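Local coordinates for protein putative rhamnosidase (Streptomyces avermitilis, PDB 3W5M) that hydrolyses terminal non-reducing alpha-L-rhamnose residues, releasing L-rhamnose from citrus flavonoids and gum arabic, and binds the same sugar through a calcium-dependent carbohydrate-binding module, at residues Pro367-Leu372 / Thr449-Asp454; Ala373-Pro378 / Gly426-Ala431. All blocks are in the same frame, centred on the assembly; numbering follows the deposited sequence.

Contact 1: Pro367-Leu372 / Thr449-Asp454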
loop_
_atom_site.group_PDB
_atom_site.type_symbol
_atom_site.label_atom_id
_atom_site.label_comp_id
_atom_site.label_asym_id
_atom_site.label_seq_id
_atom_site.Cartn_x
_atom_site.Cartn_y
_atom_site.Cartn_z
ATOM N N PRO A 367 17.059 8.665 34.299
ATOM C CA PRO A 367 18.364 8.992 34.856
ATOM C C PRO A 367 19.175 7.726 34.952
ATOM O O PRO A 367 18.629 6.671 35.256
ATOM C CB PRO A 367 18.039 9.483 36.278
ATOM C CG PRO A 367 16.663 8.991 36.582
ATOM C CD PRO A 367 15.963 8.977 35.242
ATOM N N GLY A 368 20.465 7.812 34.705
ATOM C CA GLY A 368 21.300 6.641 34.804
ATOM C C GLY A 368 21.112 5.770 33.582
ATOM O O GLY A 368 21.049 6.272 32.454
ATOM N N ALA A 369 20.981 4.469 33.816
ATOM C CA ALA A 369 21.116 3.485 32.764
ATOM C C ALA A 369 19.884 3.385 31.871
ATOM O O ALA A 369 18.735 3.334 32.328
ATOM C CB ALA A 369 21.497 2.127 33.337
ATOM N N ASN A 370 20.165 3.365 30.575
ATOM C CA ASN A 370 19.147 3.349 29.536
ATOM C C ASN A 370 19.545 2.313 28.490
ATOM O O ASN A 370 20.733 1.993 28.346
ATOM C CB ASN A 370 19.038 4.721 28.857
ATOM C CG ASN A 370 18.391 5.772 29.732
ATOM O OD1 ASN A 370 17.222 6.093 29.560
ATOM N ND2 ASN A 370 19.175 6.366 30.647
ATOM N N ALA A 371 18.557 1.765 27.784
ATOM C CA ALA A 371 18.829 0.899 26.640
ATOM C C ALA A 371 17.939 1.334 25.450
ATOM O O ALA A 371 16.742 1.554 25.603
ATOM C CB ALA A 371 18.537 -0.549 27.000
ATOM N N LEU A 372 18.549 1.460 24.278
ATOM C CA LEU A 372 17.802 1.720 23.039
ATOM C C LEU A 372 18.011 0.476 22.166
ATOM O O LEU A 372 19.092 -0.097 22.133
ATOM C CB LEU A 372 18.300 3.003 22.367
ATOM C CG LEU A 372 17.624 3.406 21.059
ATOM C CD1 LEU A 372 16.179 3.770 21.312
ATOM C CD2 LEU A 372 18.378 4.579 20.432
ATOM N N THR A 449 15.575 -5.216 25.620
ATOM C CA THR A 449 15.190 -3.814 25.393
ATOM C C THR A 449 15.319 -2.975 26.653
ATOM O O THR A 449 14.943 -1.816 26.665
ATOM C CB THR A 449 13.779 -3.684 24.805
ATOM O OG1 THR A 449 12.818 -4.083 25.785
ATOM C CG2 THR A 449 13.642 -4.588 23.579
ATOM N N SER A 450 15.868 -3.581 27.712
ATOM C CA SER A 450 16.077 -2.898 28.988
ATOM C C SER A 450 17.549 -2.812 29.401
ATOM O O SER A 450 18.355 -3.663 29.021
ATOM C CB SER A 450 15.261 -3.589 30.107
ATOM O OG SER A 450 13.874 -3.358 29.904
ATOM N N PRO A 451 17.904 -1.790 30.200
ATOM C CA PRO A 451 19.286 -1.701 30.657
ATOM C C PRO A 451 19.595 -2.836 31.617
ATOM O O PRO A 451 18.675 -3.477 32.105
ATOM C CB PRO A 451 19.354 -0.343 31.364
ATOM C CG PRO A 451 17.959 0.020 31.689
ATOM C CD PRO A 451 17.043 -0.740 30.780
ATOM N N GLY A 452 20.885 -3.094 31.847
ATOM C CA GLY A 452 21.322 -4.168 32.738
ATOM C C GLY A 452 21.344 -5.538 32.071
ATOM O O GLY A 452 21.477 -6.554 32.744
ATOM N N PHE A 453 21.195 -5.570 30.747
ATOM C CA PHE A 453 21.167 -6.829 29.982
ATOM C C PHE A 453 22.570 -7.324 29.640
ATOM O O PHE A 453 23.441 -6.552 29.276
ATOM C CB PHE A 453 20.296 -6.663 28.704
ATOM C CG PHE A 453 20.253 -7.877 27.818
ATOM C CD1 PHE A 453 19.390 -8.937 28.099
ATOM C CD2 PHE A 453 21.062 -7.959 26.689
ATOM C CE1 PHE A 453 19.363 -10.067 27.284
ATOM C CE2 PHE A 453 21.043 -9.084 25.859
ATOM C CZ PHE A 453 20.193 -10.147 26.158
ATOM N N ASP A 454 22.794 -8.626 29.761
ATOM C CA ASP A 454 24.100 -9.197 29.451
ATOM C C ASP A 454 24.217 -9.529 27.965
ATOM O O ASP A 454 23.770 -10.605 27.541
ATOM C CB ASP A 454 24.337 -10.456 30.316
ATOM C CG ASP A 454 25.683 -11.137 30.035
ATOM O OD1 ASP A 454 26.524 -10.606 29.279
ATOM O OD2 ASP A 454 25.899 -12.236 30.580
#

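Contact 2: Ala373-Pro378 / Gly426-Ala431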
loop_
_atom_site.group_PDB
_atom_site.type_symbol
_atom_site.label_atom_id
_atom_site.label_comp_id
_atom_site.label_asym_id
_atom_site.label_seq_id
_atom_site.Cartn_x
_atom_site.Cartn_y
_atom_site.Cartn_z
ATOM N N ALA A 373 16.960 0.019 21.493
ATOM C CA ALA A 373 17.038 -1.268 20.829
ATOM C C ALA A 373 16.152 -1.243 19.593
ATOM O O ALA A 373 15.203 -0.478 19.559
ATOM C CB ALA A 373 16.554 -2.346 21.754
ATOM N N ALA A 374 16.457 -2.081 18.606
ATOM C CA ALA A 374 15.564 -2.158 17.425
ATOM C C ALA A 374 15.615 -3.522 16.765
ATOM O O ALA A 374 16.653 -4.163 16.766
ATOM C CB ALA A 374 15.888 -1.044 16.409
ATOM N N TYR A 375 14.484 -3.950 16.187
ATOM C CA TYR A 375 14.471 -5.007 15.197
ATOM C C TYR A 375 14.694 -4.323 13.864
ATOM O O TYR A 375 14.173 -3.230 13.658
ATOM C CB TYR A 375 13.111 -5.674 15.114
ATOM C CG TYR A 375 12.870 -6.647 16.247
ATOM C CD1 TYR A 375 13.548 -7.868 16.281
ATOM C CD2 TYR A 375 11.951 -6.364 17.244
ATOM C CE1 TYR A 375 13.346 -8.770 17.320
ATOM C CE2 TYR A 375 11.733 -7.269 18.296
ATOM C CZ TYR A 375 12.439 -8.468 18.313
ATOM O OH TYR A 375 12.285 -9.406 19.340
ATOM N N VAL A 376 15.477 -4.967 13.015
ATOM C CA VAL A 376 15.765 -4.457 11.655
ATOM C C VAL A 376 15.535 -5.566 10.623
ATOM O O VAL A 376 16.220 -6.585 10.663
ATOM C CB VAL A 376 17.222 -3.964 11.543
ATOM C CG1 VAL A 376 17.430 -3.366 10.133
ATOM C CG2 VAL A 376 17.508 -2.962 12.632
ATOM N N ALA A 377 14.593 -5.364 9.683
ATOM C CA ALA A 377 14.168 -6.424 8.743
ATOM C C ALA A 377 14.344 -5.997 7.289
ATOM O O ALA A 377 14.476 -4.820 7.036
ATOM C CB ALA A 377 12.670 -6.745 8.954
ATOM N N PRO A 378 14.285 -6.947 6.338
ATOM C CA PRO A 378 14.474 -6.615 4.890
ATOM C C PRO A 378 13.444 -5.697 4.231
ATOM O O PRO A 378 13.848 -4.830 3.445
ATOM C CB PRO A 378 14.470 -7.997 4.208
ATOM C CG PRO A 378 14.805 -8.967 5.320
ATOM C CD PRO A 378 14.141 -8.405 6.534
ATOM N N GLY A 426 18.143 -13.328 17.675
ATOM C CA GLY A 426 16.821 -13.232 18.320
ATOM C C GLY A 426 15.800 -14.195 17.699
ATOM O O GLY A 426 16.187 -15.103 17.004
ATOM N N PRO A 427 14.490 -13.968 17.930
ATOM C CA PRO A 427 13.496 -14.966 17.532
ATOM C C PRO A 427 12.961 -14.852 16.093
ATOM O O PRO A 427 12.349 -15.803 15.582
ATOM C CB PRO A 427 12.357 -14.707 18.504
ATOM C CG PRO A 427 12.443 -13.269 18.847
ATOM C CD PRO A 427 13.894 -12.867 18.704
ATOM N N ILE A 428 13.153 -13.702 15.447
ATOM C CA ILE A 428 12.559 -13.568 14.105
ATOM C C ILE A 428 13.495 -14.113 13.033
ATOM O O ILE A 428 14.354 -13.388 12.497
ATOM C CB ILE A 428 12.124 -12.115 13.796
ATOM C CG1 ILE A 428 11.429 -11.532 15.012
ATOM C CG2 ILE A 428 11.207 -12.133 12.573
ATOM C CD1 ILE A 428 10.940 -10.092 14.912
ATOM N N VAL A 429 13.304 -15.398 12.724
ATOM C CA VAL A 429 14.180 -16.182 11.863
ATOM C C VAL A 429 14.085 -15.716 10.417
ATOM O O VAL A 429 15.089 -15.630 9.692
ATOM C CB VAL A 429 13.783 -17.679 11.972
ATOM C CG1 VAL A 429 14.618 -18.541 11.052
ATOM C CG2 VAL A 429 13.937 -18.137 13.430
ATOM N N SER A 430 12.879 -15.378 9.997
ATOM C CA SER A 430 12.679 -14.932 8.633
ATOM C C SER A 430 11.541 -13.918 8.614
ATOM O O SER A 430 10.555 -14.065 9.334
ATOM C CB SER A 430 12.338 -16.138 7.770
ATOM O OG SER A 430 12.307 -15.753 6.422
ATOM N N ALA A 431 11.665 -12.863 7.814
ATOM C CA ALA A 431 10.592 -11.872 7.764
ATOM C C ALA A 431 10.550 -11.300 6.357
ATOM O O ALA A 431 11.487 -10.602 5.939
ATOM C CB ALA A 431 10.839 -10.771 8.764
#

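Contact 1: Pro367-Leu372 / Thr449-Asp454
Backbone torsions bring P451 against A369 and A371. S450 is extended (psi 153°), and together with a phi of -68° at P451, held near that value by the ring, this presents the proline to the facing strand. On that strand the extended backbone puts the methyls of A369 and A371, two residues apart, on the side that faces the loop. P451 CB meets A369 CB at 3.8 Å, while the next ring atom, CG, stands 3.5 Å from A369 O. The ring thus rests partly on a methyl and partly on the strand's own backbone, and its CB also comes within 3.9 Å of N370 N. A371 is placed differently. Its CB sits over the flat face of the S450-P451 peptide group, 3.4 Å from S450 C and 3.5 Å from P451 N, with the proline CD slightly farther off at 4.1 Å. A residue this small lets a loop peptide lie close above the strand.

The example is one of a loop laid on the face of an antiparallel sheet in a beta-jelly-roll domain: residues 449-454 lead toward strand 459-463, and residues 368-372 belong to strand 368-377, flanked by strands 303-311 and 328-333. Across the contact the chemistry is apolar and van der Waals. Polar anchoring of the loop comes from the neighbours, since the two carboxylate oxygens of E308 accept from G452 N and F453 N, and T449 pairs through its backbone with G335. On the far side of the strand N370 has its CB directed away from the loop; its ND2 is bonded to R366 O and, weakly, to G368 O at 2.6 Å.

Contact 2: Ala373-Pro378 / Gly426-Ala431
Running in roughly the same direction, with 31° between CA 375 to 378 and CA 427 to 431, the two backbones approach from 8.8 Å between the CA atoms of Y375 and I428 to 6.6 Å between those of A377 and A431, a separation bridged by side chains. The ring of Y375 spans the wider end. I428 is extended at its tip (chi2 179°), which carries CD1 over one face of the ring in a CH-pi contact, 3.9 Å from the centroid and displaced toward the rim at Y375 CD1 and CE1. P427 comes to the edge instead, its CD 3.9 Å from Y375 OH. The hydroxyl of this buried tyrosine is hydrogen-bonded to Q304 NE2, and W448 meets the same ring edge-to-face. An alanine in place of Y375 would probably open a gap beside I428 CD1 and leave Q304 NE2 without its hydroxyl partner. At the narrower end A377 CB touches A431 CB at 4.4 Å, and P378 CD lies 3.5 Å from A431 O. Beyond I428 is a classic beta bulge, in which V429 and S430 both face T438. The packing is of the kind seen where one sheet of a beta-rich protein lies against the edge strand of another, here joining strand 368-377 of the antiparallel jelly-roll sheet to strand 428-432 of the large mixed sheet.

Overall arrangement
Strand 368-377 serves both contacts, its first half in contact 1 and its second half in contact 2, whose centres lie about 20 Å apart. In sequence, both segments of contact 2 fall between those of contact 1, and the two meet where T449 CG2 packs on A373 CB at 4.1 Å. Place and chemistry change together. Contact 1, only partly buried and farther from the centre of the chain, sets strand methyls against a loop peptide and a loop proline against the strand; contact 2 is wholly buried and relies on an aromatic ring with aliphatic groups around it. One strand thus carries a loop at one end and meets a second sheet at the other.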